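Local coordinates for pks18 (Mycobacterium tuberculosis, PDB 1TED), which probably builds tri- and tetraketide alpha-pyrones by extending medium- and long-chain aliphatic acyl-CoA starters with malonyl-CoA, as a homodimeric type III polyketide synthase, at residues A212-I215 against N216-V219; G345-L348 against S349-I353. All coordinates share one frame; numbering follows the deposited sequence.

Contact 1. Residues A212-I215 against N216-V219; sequences ADDI and NDVV
Asp214 and Asp217 meet in a local contact at the surface, where the loop following strand 196-204 turns into helix 215-223. The capping evidence is direct: Asp217 N donates to Asp214 OD2 at 2.9 Å, reaching the oxygen from 52° out of the carboxylate plane. A first torsion of 58° sets Asp214 CG between its own backbone N and carbonyl carbon, folding the carboxylate over the helix start. The backbone then takes up the helical pattern, Val218 N bonding to Asp214 O at 3.0 Å and Val219 N to Ile215 O at 2.6 Å.

Asp217 answers in the reverse direction, its OD2 accepting from Ala212 N at 2.6 Å, again from above the carboxylate plane. Water 1 donates a second hydrogen bond to this OD2 (2.7 Å) and one to Ala212 O, bridging the two residues. The carboxylate planes are turned 60° apart, with OD1 of Asp214 4.6 Å from OD1 of Asp217; the helix N-terminus probably eases the repulsion between these like charges. On the flank, Val218 rests against Ile69 and Val72 of helix 68-74. Together these bonds make an aspartate N-cap, with the third helical residue tied back to the incoming loop.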
loop_
_atom_site.group_PDB
_atom_site.type_symbol
_atom_site.label_atom_id
_atom_site.label_comp_id
_atom_site.label_asym_id
_atom_site.label_seq_id
_atom_site.Cartn_x
_atom_site.Cartn_y
_atom_site.Cartn_z
ATOM N N ALA A 212 8.064 1.046 -26.607
ATOM C CA ALA A 212 9.480 1.401 -26.713
ATOM C C ALA A 212 10.227 0.337 -27.541
ATOM O O ALA A 212 9.672 -0.718 -27.849
ATOM C CB ALA A 212 10.090 1.524 -25.317
ATOM N N ASP A 213 11.484 0.617 -27.879
ATOM C CA ASP A 213 12.308 -0.275 -28.702
ATOM C C ASP A 213 12.847 -1.578 -28.116
ATOM O O ASP A 213 12.951 -2.568 -28.837
ATOM C CB ASP A 213 13.516 0.483 -29.269
ATOM C CG ASP A 213 13.127 1.620 -30.190
ATOM O OD1 ASP A 213 12.078 1.513 -30.873
ATOM O OD2 ASP A 213 13.888 2.618 -30.243
ATOM N N ASP A 214 13.219 -1.581 -26.840
ATOM C CA ASP A 214 13.796 -2.772 -26.211
ATOM C C ASP A 214 12.894 -4.019 -26.120
ATOM O O ASP A 214 11.665 -3.901 -26.108
ATOM C CB ASP A 214 14.330 -2.410 -24.816
ATOM C CG ASP A 214 13.260 -1.829 -23.910
ATOM O OD1 ASP A 214 12.902 -0.639 -24.079
ATOM O OD2 ASP A 214 12.773 -2.570 -23.034
ATOM N N ILE A 215 13.512 -5.206 -26.053
ATOM C CA ILE A 215 12.768 -6.465 -25.967
ATOM C C ILE A 215 11.842 -6.485 -24.773
ATOM O O ILE A 215 10.682 -6.866 -24.894
ATOM C CB ILE A 215 13.663 -7.744 -25.782
ATOM C CG1 ILE A 215 15.130 -7.359 -25.691
ATOM C CG2 ILE A 215 13.354 -8.786 -26.861
ATOM C CD1 ILE A 215 15.518 -6.854 -24.340
ATOM N N ASN A 216 12.370 -6.122 -23.609
ATOM C CA ASN A 216 11.565 -6.130 -22.394
ATOM C C ASN A 216 10.263 -5.360 -22.581
ATOM O O ASN A 216 9.197 -5.817 -22.164
ATOM C CB ASN A 216 12.348 -5.549 -21.217
ATOM C CG ASN A 216 11.485 -5.383 -19.973
ATOM O OD1 ASN A 216 10.907 -4.325 -19.749
ATOM N ND2 ASN A 216 11.380 -6.437 -19.175
ATOM N N ASP A 217 10.356 -4.202 -23.227
ATOM C CA ASP A 217 9.180 -3.385 -23.475
ATOM C C ASP A 217 8.266 -4.093 -24.468
ATOM O O ASP A 217 7.060 -4.181 -24.249
ATOM C CB ASP A 217 9.575 -2.019 -24.027
ATOM C CG ASP A 217 8.557 -0.944 -23.688
ATOM O OD1 ASP A 217 8.544 -0.488 -22.520
ATOM O OD2 ASP A 217 7.764 -0.562 -24.580
ATOM N N VAL A 218 8.841 -4.602 -25.553
ATOM C CA VAL A 218 8.062 -5.311 -26.565
ATOM C C VAL A 218 7.389 -6.528 -25.952
ATOM O O VAL A 218 6.243 -6.848 -26.281
ATOM C CB VAL A 218 8.950 -5.790 -27.739
ATOM C CG1 VAL A 218 8.134 -6.660 -28.684
ATOM C CG2 VAL A 218 9.534 -4.586 -28.484
ATOM N N VAL A 219 8.115 -7.205 -25.061
ATOM C CA VAL A 219 7.609 -8.393 -24.385
ATOM C C VAL A 219 6.452 -8.055 -23.441
ATOM O O VAL A 219 5.426 -8.734 -23.434
ATOM C CB VAL A 219 8.738 -9.098 -23.586
ATOM C CG1 VAL A 219 8.146 -10.164 -22.662
ATOM C CG2 VAL A 219 9.730 -9.732 -24.552
HETATM O O HOH W 1 7.056 -1.852 -26.893
#

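Contact 2. Residues G345-L348 against S349-I353; sequences GNML and SVSLI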
loop_
_atom_site.group_PDB
_atom_site.type_symbol
_atom_site.label_atom_id
_atom_site.label_comp_id
_atom_site.label_asym_id
_atom_site.label_seq_id
_atom_site.Cartn_x
_atom_site.Cartn_y
_atom_site.Cartn_z
ATOM N N GLY A 345 -4.284 -12.794 -20.937
ATOM C CA GLY A 345 -2.920 -12.304 -20.907
ATOM C C GLY A 345 -2.586 -12.212 -19.430
ATOM O O GLY A 345 -3.205 -12.910 -18.626
ATOM N N ASN A 346 -1.630 -11.361 -19.065
ATOM C CA ASN A 346 -1.236 -11.202 -17.667
ATOM C C ASN A 346 -1.816 -9.907 -17.119
ATOM O O ASN A 346 -1.443 -8.814 -17.553
ATOM C CB ASN A 346 0.290 -11.191 -17.544
ATOM C CG ASN A 346 0.770 -10.837 -16.135
ATOM O OD1 ASN A 346 0.057 -11.024 -15.149
ATOM N ND2 ASN A 346 1.992 -10.343 -16.041
ATOM N N MET A 347 -2.735 -10.040 -16.167
ATOM C CA MET A 347 -3.382 -8.880 -15.565
ATOM C C MET A 347 -2.824 -8.614 -14.176
ATOM O O MET A 347 -3.525 -8.140 -13.286
ATOM C CB MET A 347 -4.893 -9.102 -15.483
ATOM C CG MET A 347 -5.550 -9.464 -16.803
ATOM S SD MET A 347 -7.059 -10.369 -16.451
ATOM C CE MET A 347 -8.061 -9.854 -17.713
ATOM N N LEU A 348 -1.551 -8.943 -13.998
ATOM C CA LEU A 348 -0.869 -8.716 -12.736
ATOM C C LEU A 348 -1.582 -9.351 -11.531
ATOM O O LEU A 348 -1.950 -10.527 -11.584
ATOM C CB LEU A 348 -0.674 -7.204 -12.546
ATOM C CG LEU A 348 0.504 -6.575 -13.312
ATOM C CD1 LEU A 348 0.652 -7.190 -14.677
ATOM C CD2 LEU A 348 0.317 -5.080 -13.433
ATOM N N SER A 349 -1.777 -8.580 -10.461
ATOM C CA SER A 349 -2.413 -9.084 -9.243
ATOM C C SER A 349 -3.752 -9.773 -9.444
ATOM O O SER A 349 -4.102 -10.686 -8.708
ATOM C CB SER A 349 -2.592 -7.951 -8.232
ATOM O OG SER A 349 -3.357 -6.886 -8.773
ATOM N N VAL A 350 -4.492 -9.333 -10.450
ATOM C CA VAL A 350 -5.813 -9.869 -10.738
ATOM C C VAL A 350 -5.868 -11.324 -11.207
ATOM O O VAL A 350 -6.804 -12.054 -10.867
ATOM C CB VAL A 350 -6.495 -9.001 -11.819
ATOM C CG1 VAL A 350 -7.828 -9.604 -12.216
ATOM C CG2 VAL A 350 -6.657 -7.575 -11.313
ATOM N N SER A 351 -4.866 -11.735 -11.984
ATOM C CA SER A 351 -4.826 -13.073 -12.569
ATOM C C SER A 351 -5.003 -14.261 -11.638
ATOM O O SER A 351 -5.722 -15.207 -11.954
ATOM C CB SER A 351 -3.548 -13.234 -13.381
ATOM O OG SER A 351 -3.526 -12.285 -14.433
ATOM N N LEU A 352 -4.357 -14.221 -10.488
ATOM C CA LEU A 352 -4.484 -15.321 -9.557
ATOM C C LEU A 352 -5.959 -15.534 -9.199
ATOM O O LEU A 352 -6.418 -16.664 -9.085
ATOM C CB LEU A 352 -3.648 -15.020 -8.307
ATOM C CG LEU A 352 -3.101 -16.201 -7.507
ATOM C CD1 LEU A 352 -2.484 -17.222 -8.445
ATOM C CD2 LEU A 352 -2.066 -15.691 -6.502
ATOM N N ILE A 353 -6.716 -14.451 -9.055
ATOM C CA ILE A 353 -8.127 -14.596 -8.691
ATOM C C ILE A 353 -9.006 -15.109 -9.840
ATOM O O ILE A 353 -10.002 -15.785 -9.600
ATOM C CB ILE A 353 -8.677 -13.276 -8.095
ATOM C CG1 ILE A 353 -7.923 -12.960 -6.798
ATOM C CG2 ILE A 353 -10.155 -13.409 -7.784
ATOM C CD1 ILE A 353 -8.180 -11.584 -6.249
#
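Met347 and Ser351 are joined by a side-chain-to-backbone hydrogen bond, one of two side-chain hydrogen bonds made within residues 345-353, in the buried turn between helices 335-344 and 349-361. Met347 N points its hydrogen at Ser351 OG, 2.9 Å away and fairly straight at 153°. The serine hydroxyl gets there because chi1 of -61° places OG beside its own backbone N, facing back toward the loop. The other bond lies within the loop: Leu348 N donates to Asn346 OD1 at 2.9 Å, from 57° above the amide plane. This Asx turn helps fix the rotation of the Asn346 amide.

Backbone bonds complete the entry to the helix. Val350 N reaches Met347 O and Ser351 N reaches Leu348 O, each at 3.2 Å; both donors stand well out of the carbonyl planes, and each bond links an N-H to the carbonyl three residues earlier, as in a turn or the first turn of a helix.

Apolar contact is slight between the segments: Met347 CB lies 4.0 Å from Val350 CB. Other contacts reach outside the two segments. Leu348, on a positive-phi backbone, touches the bound myristic acid; Ser349 OG is hydrogen-bonded to Glu203 OE1, and Val350 packs on Ala229 of the central sheet. Gly345, also with positive phi, is the first residue to leave the helical path after helix 335-344. The side chain of Asn346 touches His313 and lies about 4 Å from that of Cys175, the presumed nucleophile. This placement is consistent with the Cys-His-Asn triad of chalcone synthases, here carried on an Asx turn just before the N-terminal end of helix 349-361.

Overall arrangement
Contacts 1 and 2 belong to the N- and C-terminal family regions respectively, and their centres are 20 Å apart. Their nearest atoms stay about 8 Å from each other, so the connection is indirect. One link is the C-terminal end of helix 215-223 and the chain just beyond it: Asn346 forms backbone hydrogen bonds with Leu223 and Gly225. Bound myristic acid lies near both: about 4 Å from the side chain of Leu348, but about 6 Å from that of Asp217, without contact there. Asp217 also approaches His221, a likely substrate-binding residue, to about 3 Å between side chains. Contact 2 thus borders the probable reaction centre, whereas contact 1 occupies the surface near the ligand.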